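MymaA.19257.a.B3 (PDB 6Q10) is of unknown function but, as the soluble LytR_C-type domain of a mycobacterial membrane protein, probably acts at the cell envelope. Local coordinates at residues T23-L27 with L131-R135; D126-V130 with L146-I150; V32-A37 with P59-P65; G76-T82 with T98-G104; W92-P96 with F118-A122. All blocks are in the same frame, centred on the assembly; numbering follows the deposited sequence. Where two conformers were deposited one is given.

Contact 1 (T23-L27 with L131-R135); sequences TPAQL and LSSLR
Leu27 and Leu134 carry this contact, through their side chains and through one backbone bond. The amide of Leu27 donates to the carbonyl oxygen of Leu134, with N to O at 2.9 Å and an N-H...O angle of 163°. The acceptor belongs to the type I turn Ser132 to Arg135, which overlaps the last part of the helical stretch, so the bond ties the 23-27 loop to this turn. Beside it the packing is close. Leu27 and Leu134 cross at about a right angle, Leu27 CG resting 3.8 Å from Leu134 CB. The branch of Leu134 lies against Pro24: Leu134 CD1 is 3.7 Å from the ring's CB, and Leu134 CD2 is 3.6 Å from the Pro24 carbonyl oxygen. Leu27 CD1 reaches further, to Leu131 CD2 at 4.1 Å.

The outer side is looser. Gln26, bent at chi2 (-63°), folds its amide back over the Leu134 backbone; NE2 is 3.4 Å from Leu134 O, but the angle is too poor for a hydrogen bond, and the contact there is van der Waals. Arg135 sends an extended chain obliquely past Leu27 CD1, its guanidinium serving another partner, since NE donates to the carbonyl of Leu54.

Helix 85-94 backs the apolar side: Pro24 rests on Ala90, Leu134 on Leu93 and Leu131 on Val94. The loop is also bonded through its backbone to Ala86 and Thr57, placing the contact between helix 85-94, the 131-135 turn and the approach to strand 32-36.

Contact 2 (D126-V130 with L146-I150); sequences DIDAV and LIAKI. With EDO (1,2-ethanediol), chain C.
With CG opposite its own carbonyl carbon (chi1 -69°), Asp126 presents its carboxylate to Lys149, whose chain runs fully extended after CG is set opposite the backbone N (chi1 174°). The two side chains meet at about a right angle in a salt bridge: Lys149 NZ donates to the syn lone pair of Asp126 OD2 at 2.9 Å. Water 1 joins the same pair, donating to Asp126 OD1 and accepting from Lys149 NZ, each at 2.7 Å. OD1 also accepts from O2 of an ethanediol, probably from the crystallisation liquor, at 2.8 Å. This cluster lies on the outer side, where Lys149 is exposed.

Inward, the interface is aliphatic. Val130 CG2 sits 3.8 Å from Leu146 CB as the two side chains slide past each other in opposite directions, while Val130 CG1 meets Ile147 CG1 crosswise. Ile150 extends CD1 to Ile127 CG1, also 3.8 Å away, and Leu146 CD1 reaches Ala129 CB at 3.7 Å.

The short helical segments run roughly antiparallel, at 141° with axes 9.7 Å apart. Helix 85-94 packs against the 126-130 side, with Leu93 against Val130 and Val94 against Ile127, and Ile147 extends the apolar layer to Pro24 in the loop before strand 32-36.

Contact 3 (V32-A37 with P59-P65); sequences VRVLNA and PTAANDP
Residues Val32 to Asn36 and Thr60 to Asn63 pair as parallel strands, their axes 24° apart, with five backbone bonds alternating from Thr60 N to Val32 O through to Asp64 N to Asn36 O. Water 2 links the end of the pair, donating to Asn36 O and Asp64 O.

Arg33 and Thr60 lie side by side on one face. Thr60 OG1 sits between its own backbone N and carbonyl carbon (chi1 73°), which sets it beside Arg33 CB and CG, 3.3 Å from the latter. Farther along that face, Leu35 CD2 approaches Ala62 CB at 4.1 Å; just past the strand, Asp64 CB meets Leu35 CB crosswise at 3.8 Å. On the face of Val34 and Asn36, Val34 CG2 packs 4.1 Å from Pro59 CB, and Asn63 OD1 is 3.7 Å from Asn36 CB. Val34 is covered by Ala44, Ala48 and Leu51 of helix 43-54, which connects the strands in a beta-alpha-beta crossover.

The polar ends turn elsewhere: Arg33 pairs with Asp111, and the buried Asp64 carboxylate takes Arg79 plus the amides of Val66 and Tyr67. These donors would probably stabilise Asp64 as an anion, so backbone bonds join the strands while charged side chains link the pair to strands 110-114 and 76-80.

Contact 4 (G76-T82 with T98-G104); sequences GQIRFGT and TELFNDG. With EDO (1,2-ethanediol), chain B.
This is a parallel strand pair in the mixed sheet, lying between strands 12-14 and 110-114: Gly76 to Phe80 runs beside Glu99 to Asn102 with the segment axes 23° apart. Five backbone bonds join them, among them Ile78 N to Glu99 O at 2.8 Å and Phe101 N to Ile78 O at 2.9 Å. On one face, Ile78 and Leu100 point the same way side by side, Ile78 CB to Leu100 CD2 at 3.9 Å. Phe80 is swung between its backbone N and carbonyl carbon (chi1 55°), a rotamer that carries the ring back over the partner strand. There the carbonyl oxygen of Phe101 lies over one ring face, offset toward the rim and 3.3 Å from Phe80 CD2, while Leu100 CB meets the ring edge.

The strands are connected by helix 85-94 in a beta-alpha-beta crossover, and the helix packs on this same face, Ala88 and Val91 against Ile78 and Trp92 against Leu100.

The other face is more polar. Gln77 OE1 accepts from both NE and NH2 of Arg79, each at 2.9 Å and in the guanidinium plane, a side-on grip that fixes the guanidinium's rotation. The Gln77 amide stands obliquely to the Phe101 ring, NE2 at 3.7 Å from CE2, and donates to Tyr67 OH and to water 3.

At the far end Asn102 works in two directions. Its ND2 donates to Thr82 OG1 at 3.2 Å, and its OD1 accepts from Gly104 N in an Asx turn. An ethanediol, probably from the crystallisation liquor, takes the Leu100 amide and also bonds to strand 12-14.

Contact 5 (W92-P96 with F118-A122); sequences WLVAP and FTTLA
The carbonyl oxygen of Val94 accepts the amide of Ala122 at 2.8 Å, with an almost straight N-H...O angle of 177°. The same oxygen has Leu121 CA at 3.4 Å in a CA-H...O contact, so two successive residues of the 118-122 loop close around it.

With CG1 of Val94 anti to the carbonyl carbon (chi1 -67°), CG2 falls between the backbone N and the carbonyl carbon and meets Leu121 CD2 at 4.0 Å; the two side chains run past each other at a slant. The loop fastened in this way leads from strand 110-114 to helix 125-132, and it lies against the last, weakly bonded part of helix 85-94, the connector of a beta-alpha-beta unit. Val94 also packs on Leu51 of helix 43-54, and Leu121 on Ala50 and Leu51 of the same helix.

Next along the chain, Pro96 lays its CD against Ala122 CB at 3.6 Å, the closest apolar approach between the segments. The remaining contact is looser: Ala95 CB stands at the edge of the Phe118 ring, 4.4 Å from CE2. Leu121 CD2 also lies at that ring's edge, in its plane, and Phe118 packs on Val47 of helix 43-54.

Contacts 3 and 4 are the sheet contacts, each a parallel pair closed by a helical crossover and relying on ladders of backbone bonds. Contact 3 includes an outermost strand and five exposed touching residues; contact 4 lies more centrally, and the Asp64 to Arg79 salt bridge ties the two. Contacts 1, 2 and 5 join loops and helices instead, with aliphatic packing and at most one backbone bond each. Contacts 1 and 2 share helix 125-132 and touch through Pro24 and Ile147. Contact 5, its centre about 7 Å from the chain's, is the innermost, with no exposed touching residue; it meets both through Leu93 and Val94, and contact 4 through Trp92. Of these three, contact 2 alone has a salt bridge, facing solvent.

Contact 1 (T23-L27 with L131-R135)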
# COMPACT_ATOMS: atom_id res chain seq x y z
N THR A 23 6.60 -9.96 6.08
CA THR A 23 7.60 -9.75 5.05
C THR A 23 6.93 -9.24 3.78
O THR A 23 6.01 -9.91 3.27
CB THR A 23 8.34 -11.04 4.75
OG1 THR A 23 8.99 -11.50 5.95
CG2 THR A 23 9.39 -10.80 3.69
N PRO A 24 7.33 -8.08 3.26
CA PRO A 24 6.66 -7.56 2.06
C PRO A 24 6.93 -8.46 0.86
O PRO A 24 7.98 -9.10 0.74
CB PRO A 24 7.27 -6.17 1.85
CG PRO A 24 8.06 -5.87 3.10
CD PRO A 24 8.30 -7.14 3.84
N ALA A 25 5.93 -8.49 -0.02
CA ALA A 25 6.00 -9.22 -1.28
C ALA A 25 7.04 -8.64 -2.23
O ALA A 25 7.33 -7.44 -2.22
CB ALA A 25 4.63 -9.15 -1.99
N GLN A 26 7.57 -9.49 -3.10
CA GLN A 26 8.26 -8.99 -4.29
C GLN A 26 7.31 -8.13 -5.12
O GLN A 26 6.16 -8.51 -5.38
CB GLN A 26 8.78 -10.15 -5.14
CG GLN A 26 9.76 -11.06 -4.40
CD GLN A 26 11.05 -10.36 -3.96
OE1 GLN A 26 11.35 -10.26 -2.77
NE2 GLN A 26 11.84 -9.92 -4.93
N LEU A 27 7.79 -6.96 -5.55
CA LEU A 27 6.89 -6.00 -6.19
C LEU A 27 6.27 -6.57 -7.47
O LEU A 27 5.13 -6.23 -7.81
CB LEU A 27 7.65 -4.71 -6.50
CG LEU A 27 8.39 -4.11 -5.31
CD1 LEU A 27 9.03 -2.79 -5.74
CD2 LEU A 27 7.46 -3.92 -4.12
N LEU A 131 12.83 -1.47 -0.78
CA LEU A 131 12.26 -1.78 -2.11
C LEU A 131 13.26 -2.51 -3.00
O LEU A 131 12.88 -3.39 -3.76
CB LEU A 131 11.77 -0.52 -2.82
CG LEU A 131 10.60 0.22 -2.17
CD1 LEU A 131 10.34 1.52 -2.90
CD2 LEU A 131 9.35 -0.67 -2.21
N SER A 132 14.55 -2.16 -2.90
CA SER A 132 15.55 -2.86 -3.71
C SER A 132 15.59 -4.36 -3.42
O SER A 132 15.90 -5.16 -4.32
CB SER A 132 16.93 -2.21 -3.50
OG SER A 132 17.50 -2.55 -2.25
N SER A 133 15.30 -4.78 -2.19
CA SER A 133 15.24 -6.19 -1.83
C SER A 133 13.99 -6.89 -2.33
O SER A 133 13.88 -8.11 -2.17
CB SER A 133 15.30 -6.38 -0.32
OG SER A 133 16.43 -5.74 0.20
N LEU A 134 13.05 -6.14 -2.91
CA LEU A 134 11.79 -6.67 -3.42
C LEU A 134 11.76 -6.65 -4.94
O LEU A 134 10.70 -6.79 -5.55
CB LEU A 134 10.62 -5.86 -2.83
CG LEU A 134 10.66 -5.73 -1.30
CD1 LEU A 134 9.47 -4.87 -0.84
CD2 LEU A 134 10.60 -7.10 -0.66
N ARG A 135 12.92 -6.50 -5.57
CA ARG A 135 13.02 -6.48 -7.01
C ARG A 135 13.92 -7.63 -7.43
O ARG A 135 14.59 -8.22 -6.57
CB ARG A 135 13.59 -5.15 -7.50
CG ARG A 135 12.75 -3.95 -7.18
CD ARG A 135 13.26 -2.72 -7.92
NE ARG A 135 12.45 -1.57 -7.57
CZ ARG A 135 12.83 -0.60 -6.74
NH1 ARG A 135 14.03 -0.60 -6.21
NH2 ARG A 135 11.98 0.40 -6.48

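Contact 2 (D126-V130 with L146-I150)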
# COMPACT_ATOMS: atom_id res chain seq x y z
N ASP A 126 15.81 4.74 3.47
CA ASP A 126 15.39 3.48 4.09
C ASP A 126 14.37 2.74 3.21
O ASP A 126 14.48 1.53 2.97
CB ASP A 126 14.79 3.73 5.48
CG ASP A 126 15.82 4.19 6.49
OD1 ASP A 126 17.05 4.07 6.24
OD2 ASP A 126 15.39 4.71 7.55
N ILE A 127 13.32 3.45 2.77
CA ILE A 127 12.32 2.82 1.92
C ILE A 127 12.97 2.29 0.65
O ILE A 127 12.71 1.16 0.22
CB ILE A 127 11.19 3.82 1.60
CG1 ILE A 127 10.37 4.13 2.87
CG2 ILE A 127 10.35 3.31 0.46
CD1 ILE A 127 9.48 5.38 2.75
N ASP A 128 13.84 3.09 0.04
CA ASP A 128 14.48 2.67 -1.20
C ASP A 128 15.32 1.42 -0.99
O ASP A 128 15.35 0.54 -1.85
CB ASP A 128 15.33 3.80 -1.77
CG ASP A 128 14.48 4.95 -2.29
OD1 ASP A 128 13.24 4.93 -2.12
OD2 ASP A 128 15.07 5.90 -2.86
N ALA A 129 16.01 1.34 0.16
CA ALA A 129 16.77 0.13 0.48
C ALA A 129 15.87 -1.08 0.57
O ALA A 129 16.17 -2.14 0.00
CB ALA A 129 17.55 0.34 1.78
N VAL A 130 14.74 -0.96 1.27
CA VAL A 130 13.84 -2.10 1.37
C VAL A 130 13.29 -2.47 -0.02
O VAL A 130 13.24 -3.65 -0.39
CB VAL A 130 12.71 -1.82 2.37
CG1 VAL A 130 11.71 -3.00 2.43
CG2 VAL A 130 13.28 -1.57 3.77
N LEU A 146 15.06 -2.02 9.12
CA LEU A 146 14.58 -0.85 8.39
C LEU A 146 13.08 -0.87 8.29
O LEU A 146 12.45 0.18 8.39
CB LEU A 146 15.18 -0.79 6.98
CG LEU A 146 16.67 -0.58 6.87
CD1 LEU A 146 16.99 -0.45 5.40
CD2 LEU A 146 17.11 0.64 7.64
N ILE A 147 12.48 -2.04 8.02
CA ILE A 147 11.02 -2.08 7.94
C ILE A 147 10.41 -1.60 9.24
O ILE A 147 9.47 -0.78 9.26
CB ILE A 147 10.55 -3.50 7.58
CG1 ILE A 147 10.98 -3.80 6.15
CG2 ILE A 147 9.03 -3.60 7.73
CD1 ILE A 147 10.83 -5.28 5.74
N ALA A 148 10.92 -2.13 10.36
CA ALA A 148 10.42 -1.71 11.66
C ALA A 148 10.62 -0.22 11.87
O ALA A 148 9.70 0.46 12.33
CB ALA A 148 11.12 -2.51 12.76
N LYS A 149 11.78 0.32 11.46
CA LYS A 149 12.05 1.74 11.66
C LYS A 149 11.11 2.62 10.84
O LYS A 149 10.62 3.65 11.33
CB LYS A 149 13.51 2.06 11.32
CG LYS A 149 13.80 3.57 11.37
CD LYS A 149 15.19 3.89 10.84
CE LYS A 149 15.38 5.39 10.66
NZ LYS A 149 16.67 5.70 9.98
N ILE A 150 10.85 2.24 9.59
CA ILE A 150 9.95 3.01 8.75
C ILE A 150 8.60 3.16 9.43
O ILE A 150 8.06 4.27 9.57
CB ILE A 150 9.83 2.35 7.37
CG1 ILE A 150 11.17 2.48 6.65
CG2 ILE A 150 8.70 2.97 6.54
CD1 ILE A 150 11.36 1.51 5.51
C1 EDO C . 20.45 2.40 5.76
O1 EDO C . 21.37 3.48 5.96
C2 EDO C . 19.69 2.57 4.44
O2 EDO C . 19.09 3.87 4.39
O HOH W 1 18.57 4.61 8.38

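Contact 3 (V32-A37 with P59-P65)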
# COMPACT_ATOMS: atom_id res chain seq x y z
N VAL A 32 -2.20 -4.96 -7.26
CA VAL A 32 -2.67 -3.74 -6.58
C VAL A 32 -3.66 -2.98 -7.45
O VAL A 32 -3.46 -2.82 -8.66
CB VAL A 32 -1.47 -2.84 -6.22
CG1 VAL A 32 -1.91 -1.52 -5.61
CG2 VAL A 32 -0.56 -3.54 -5.24
N ARG A 33 -4.73 -2.49 -6.82
CA ARG A 33 -5.70 -1.60 -7.42
C ARG A 33 -5.61 -0.29 -6.66
O ARG A 33 -5.70 -0.29 -5.44
CB ARG A 33 -7.13 -2.13 -7.29
CG ARG A 33 -7.37 -3.50 -7.83
CD ARG A 33 -8.89 -3.72 -7.84
NE ARG A 33 -9.25 -5.10 -8.17
CZ ARG A 33 -9.40 -6.07 -7.26
NH1 ARG A 33 -9.21 -5.82 -5.97
NH2 ARG A 33 -9.71 -7.30 -7.65
N VAL A 34 -5.45 0.83 -7.38
CA VAL A 34 -5.46 2.16 -6.76
C VAL A 34 -6.86 2.74 -6.95
O VAL A 34 -7.36 2.80 -8.08
CB VAL A 34 -4.40 3.07 -7.38
CG1 VAL A 34 -4.38 4.41 -6.61
CG2 VAL A 34 -3.03 2.39 -7.32
N LEU A 35 -7.51 3.10 -5.85
CA LEU A 35 -8.89 3.56 -5.86
C LEU A 35 -8.93 5.00 -5.37
O LEU A 35 -8.41 5.31 -4.29
CB LEU A 35 -9.80 2.67 -4.99
CG LEU A 35 -9.82 1.18 -5.38
CD1 LEU A 35 -10.69 0.39 -4.46
CD2 LEU A 35 -10.29 1.01 -6.84
N ASN A 36 -9.55 5.87 -6.16
CA ASN A 36 -9.67 7.29 -5.83
C ASN A 36 -10.83 7.49 -4.85
O ASN A 36 -11.99 7.26 -5.20
CB ASN A 36 -9.92 8.08 -7.11
CG ASN A 36 -10.04 9.58 -6.88
OD1 ASN A 36 -10.72 10.03 -5.95
ND2 ASN A 36 -9.38 10.37 -7.73
N ALA A 37 -10.52 7.94 -3.64
CA ALA A 37 -11.52 8.44 -2.71
C ALA A 37 -11.15 9.85 -2.28
O ALA A 37 -11.51 10.28 -1.19
CB ALA A 37 -11.66 7.52 -1.50
N PRO A 59 -0.40 -1.57 -11.62
CA PRO A 59 -1.65 -1.50 -10.85
C PRO A 59 -2.77 -0.95 -11.70
O PRO A 59 -2.57 -0.30 -12.72
CB PRO A 59 -1.31 -0.54 -9.70
CG PRO A 59 0.13 -0.59 -9.59
CD PRO A 59 0.64 -0.73 -10.99
N THR A 60 -3.99 -1.23 -11.25
CA THR A 60 -5.17 -0.69 -11.91
C THR A 60 -5.53 0.64 -11.24
O THR A 60 -4.98 1.01 -10.19
CB THR A 60 -6.32 -1.69 -11.84
OG1 THR A 60 -6.83 -1.74 -10.52
CG2 THR A 60 -5.85 -3.07 -12.24
N ALA A 61 -6.40 1.42 -11.89
CA ALA A 61 -6.81 2.69 -11.28
C ALA A 61 -8.27 2.96 -11.55
O ALA A 61 -8.71 2.95 -12.71
CB ALA A 61 -5.99 3.87 -11.82
N ALA A 62 -9.02 3.25 -10.49
CA ALA A 62 -10.46 3.46 -10.63
C ALA A 62 -10.96 4.31 -9.47
O ALA A 62 -10.19 4.78 -8.63
CB ALA A 62 -11.19 2.12 -10.68
N ASN A 63 -12.27 4.50 -9.41
CA ASN A 63 -12.88 5.18 -8.27
C ASN A 63 -13.22 4.17 -7.17
O ASN A 63 -13.56 3.02 -7.43
CB ASN A 63 -14.14 5.92 -8.68
CG ASN A 63 -13.86 7.22 -9.44
OD1 ASN A 63 -12.74 7.70 -9.47
ND2 ASN A 63 -14.91 7.81 -10.04
N ASP A 64 -13.14 4.62 -5.92
CA ASP A 64 -13.52 3.76 -4.80
C ASP A 64 -15.04 3.69 -4.63
O ASP A 64 -15.67 4.73 -4.42
CB ASP A 64 -12.91 4.28 -3.50
CG ASP A 64 -13.36 3.48 -2.30
OD1 ASP A 64 -13.67 2.28 -2.48
OD2 ASP A 64 -13.39 4.04 -1.19
N PRO A 65 -15.67 2.51 -4.71
CA PRO A 65 -17.12 2.45 -4.50
C PRO A 65 -17.54 2.58 -3.04
O PRO A 65 -18.72 2.91 -2.80
CB PRO A 65 -17.50 1.08 -5.08
CG PRO A 65 -16.28 0.26 -5.04
CD PRO A 65 -15.08 1.20 -5.05
O HOH W 2 -15.13 7.26 -5.44

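Contact 4 (G76-T82 with T98-G104)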
# COMPACT_ATOMS: atom_id res chain seq x y z
N GLY A 76 -5.50 7.70 3.51
CA GLY A 76 -6.11 6.64 2.73
C GLY A 76 -6.12 5.33 3.48
O GLY A 76 -5.93 5.28 4.68
N GLN A 77 -6.38 4.26 2.74
CA GLN A 77 -6.51 2.93 3.33
C GLN A 77 -5.81 1.92 2.45
O GLN A 77 -5.66 2.13 1.25
CB GLN A 77 -7.99 2.48 3.46
CG GLN A 77 -8.78 3.41 4.30
CD GLN A 77 -10.26 3.09 4.30
OE1 GLN A 77 -10.78 2.44 3.38
NE2 GLN A 77 -10.95 3.56 5.34
N ILE A 78 -5.36 0.82 3.05
CA ILE A 78 -4.93 -0.34 2.29
C ILE A 78 -5.84 -1.49 2.70
O ILE A 78 -5.92 -1.82 3.89
CB ILE A 78 -3.46 -0.69 2.55
CG1 ILE A 78 -2.57 0.49 2.15
CG2 ILE A 78 -3.04 -1.93 1.73
CD1 ILE A 78 -1.10 0.32 2.58
N ARG A 79 -6.58 -2.03 1.73
CA ARG A 79 -7.59 -3.06 1.99
C ARG A 79 -7.13 -4.36 1.35
O ARG A 79 -6.68 -4.37 0.19
CB ARG A 79 -8.94 -2.66 1.43
CG ARG A 79 -9.48 -1.31 1.88
CD ARG A 79 -10.77 -1.02 1.13
NE ARG A 79 -11.24 0.33 1.43
CZ ARG A 79 -12.02 1.04 0.63
NH1 ARG A 79 -12.43 0.53 -0.53
NH2 ARG A 79 -12.39 2.28 0.98
N PHE A 80 -7.23 -5.46 2.09
CA PHE A 80 -6.66 -6.73 1.62
C PHE A 80 -7.32 -7.86 2.38
O PHE A 80 -7.98 -7.66 3.40
CB PHE A 80 -5.14 -6.76 1.85
CG PHE A 80 -4.76 -6.50 3.28
CD1 PHE A 80 -4.50 -7.54 4.15
CD2 PHE A 80 -4.66 -5.20 3.74
CE1 PHE A 80 -4.16 -7.29 5.46
CE2 PHE A 80 -4.31 -4.94 5.06
CZ PHE A 80 -4.07 -5.99 5.92
N GLY A 81 -7.11 -9.07 1.87
CA GLY A 81 -7.42 -10.28 2.60
C GLY A 81 -6.13 -10.95 3.06
O GLY A 81 -5.03 -10.55 2.68
N THR A 82 -6.29 -12.03 3.81
CA THR A 82 -5.12 -12.67 4.39
C THR A 82 -4.13 -13.10 3.32
O THR A 82 -2.91 -12.95 3.50
CB THR A 82 -5.55 -13.84 5.26
OG1 THR A 82 -6.39 -13.34 6.31
CG2 THR A 82 -4.33 -14.52 5.85
N THR A 98 -1.36 5.36 5.71
CA THR A 98 -2.70 4.84 5.46
C THR A 98 -3.11 3.87 6.57
O THR A 98 -2.27 3.35 7.33
CB THR A 98 -2.77 4.14 4.11
OG1 THR A 98 -1.78 3.11 4.05
CG2 THR A 98 -2.57 5.15 2.97
N GLU A 99 -4.43 3.66 6.69
CA GLU A 99 -5.01 2.72 7.64
C GLU A 99 -5.16 1.37 6.96
O GLU A 99 -5.57 1.29 5.80
CB GLU A 99 -6.38 3.21 8.13
CG GLU A 99 -6.29 4.57 8.78
CD GLU A 99 -7.47 4.84 9.68
OE1 GLU A 99 -8.51 4.18 9.50
OE2 GLU A 99 -7.34 5.71 10.57
N LEU A 100 -4.84 0.30 7.70
CA LEU A 100 -4.86 -1.07 7.17
C LEU A 100 -6.15 -1.79 7.56
O LEU A 100 -6.48 -1.85 8.75
CB LEU A 100 -3.68 -1.86 7.74
CG LEU A 100 -2.30 -1.25 7.55
CD1 LEU A 100 -1.27 -2.01 8.38
CD2 LEU A 100 -1.95 -1.27 6.08
N PHE A 101 -6.82 -2.41 6.57
CA PHE A 101 -8.03 -3.18 6.81
C PHE A 101 -7.95 -4.54 6.13
O PHE A 101 -7.73 -4.60 4.92
CB PHE A 101 -9.26 -2.42 6.30
CG PHE A 101 -9.61 -1.24 7.16
CD1 PHE A 101 -10.39 -1.40 8.30
CD2 PHE A 101 -9.10 0.01 6.86
CE1 PHE A 101 -10.69 -0.31 9.10
CE2 PHE A 101 -9.42 1.11 7.65
CZ PHE A 101 -10.18 0.93 8.77
N ASN A 102 -8.21 -5.60 6.89
CA ASN A 102 -8.40 -6.93 6.32
C ASN A 102 -9.90 -7.11 6.11
O ASN A 102 -10.65 -7.25 7.08
CB ASN A 102 -7.82 -8.01 7.23
CG ASN A 102 -7.93 -9.40 6.62
OD1 ASN A 102 -8.89 -9.71 5.94
ND2 ASN A 102 -6.93 -10.25 6.89
N ASP A 103 -10.34 -7.06 4.86
CA ASP A 103 -11.77 -7.08 4.57
C ASP A 103 -12.26 -8.48 4.24
O ASP A 103 -13.41 -8.63 3.84
CB ASP A 103 -12.11 -6.08 3.45
CG ASP A 103 -11.56 -6.47 2.08
OD1 ASP A 103 -10.88 -7.52 1.93
OD2 ASP A 103 -11.84 -5.71 1.13
N GLY A 104 -11.44 -9.49 4.46
CA GLY A 104 -11.90 -10.85 4.35
C GLY A 104 -11.97 -11.39 2.95
O GLY A 104 -12.48 -12.50 2.76
C1 EDO B . -2.73 0.60 11.04
O1 EDO B . -4.01 0.28 10.45
C2 EDO B . -2.24 1.97 10.58
O2 EDO B . -3.21 2.97 10.89
O HOH W 3 -9.44 5.04 7.30

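Contact 5 (W92-P96 with F118-A122)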
# COMPACT_ATOMS: atom_id res chain seq x y z
N TRP A 92 2.39 -0.69 1.92
CA TRP A 92 2.48 0.15 3.12
C TRP A 92 3.83 0.83 3.26
O TRP A 92 3.93 1.87 3.93
CB TRP A 92 2.16 -0.74 4.34
CG TRP A 92 1.82 -0.06 5.62
CD1 TRP A 92 1.07 1.07 5.79
CD2 TRP A 92 2.21 -0.50 6.92
NE1 TRP A 92 0.96 1.34 7.14
CE2 TRP A 92 1.67 0.40 7.85
CE3 TRP A 92 2.99 -1.57 7.38
CZ2 TRP A 92 1.88 0.26 9.23
CZ3 TRP A 92 3.18 -1.71 8.75
CH2 TRP A 92 2.62 -0.81 9.64
N LEU A 93 4.88 0.27 2.66
CA LEU A 93 6.18 0.94 2.65
C LEU A 93 6.10 2.31 1.99
O LEU A 93 6.75 3.26 2.44
CB LEU A 93 7.19 0.08 1.89
CG LEU A 93 7.53 -1.22 2.58
CD1 LEU A 93 8.32 -2.09 1.59
CD2 LEU A 93 8.37 -0.98 3.85
N VAL A 94 5.35 2.42 0.89
CA VAL A 94 5.32 3.66 0.13
C VAL A 94 4.06 4.47 0.42
O VAL A 94 3.97 5.63 0.00
CB VAL A 94 5.48 3.39 -1.38
CG1 VAL A 94 6.91 2.85 -1.65
CG2 VAL A 94 4.43 2.39 -1.91
N ALA A 95 3.11 3.91 1.17
CA ALA A 95 1.95 4.66 1.67
C ALA A 95 1.84 4.44 3.17
O ALA A 95 0.87 3.86 3.67
CB ALA A 95 0.67 4.21 0.96
N PRO A 96 2.85 4.86 3.94
CA PRO A 96 2.95 4.41 5.33
C PRO A 96 1.93 5.02 6.27
O PRO A 96 1.81 4.54 7.41
CB PRO A 96 4.37 4.83 5.73
CG PRO A 96 4.68 6.02 4.83
CD PRO A 96 4.03 5.63 3.51
N PHE A 118 -3.99 12.41 0.72
CA PHE A 118 -2.86 11.82 0.02
C PHE A 118 -2.23 12.83 -0.93
O PHE A 118 -2.93 13.55 -1.64
CB PHE A 118 -3.32 10.59 -0.77
CG PHE A 118 -2.18 9.75 -1.25
CD1 PHE A 118 -1.59 10.00 -2.48
CD2 PHE A 118 -1.70 8.72 -0.46
CE1 PHE A 118 -0.52 9.22 -2.91
CE2 PHE A 118 -0.63 7.94 -0.89
CZ PHE A 118 -0.06 8.21 -2.13
N THR A 119 -0.89 12.86 -0.96
CA THR A 119 -0.19 13.68 -1.94
C THR A 119 0.65 12.79 -2.85
O THR A 119 0.25 12.56 -4.00
CB THR A 119 0.67 14.76 -1.27
OG1 THR A 119 1.51 14.16 -0.27
CG2 THR A 119 -0.20 15.85 -0.65
N THR A 120 1.76 12.23 -2.37
CA THR A 120 2.65 11.41 -3.17
C THR A 120 3.04 10.16 -2.38
O THR A 120 2.89 10.10 -1.15
CB THR A 120 3.92 12.18 -3.56
OG1 THR A 120 4.65 12.50 -2.38
CG2 THR A 120 3.58 13.46 -4.29
N LEU A 121 3.53 9.15 -3.10
CA LEU A 121 4.15 8.02 -2.43
C LEU A 121 5.36 8.48 -1.62
O LEU A 121 6.04 9.46 -1.96
CB LEU A 121 4.60 6.97 -3.46
CG LEU A 121 3.49 6.34 -4.31
CD1 LEU A 121 4.16 5.40 -5.28
CD2 LEU A 121 2.55 5.59 -3.40
N ALA A 122 5.63 7.76 -0.54
CA ALA A 122 6.76 8.07 0.31
C ALA A 122 8.03 7.48 -0.28
O ALA A 122 8.02 6.39 -0.87
CB ALA A 122 6.56 7.51 1.72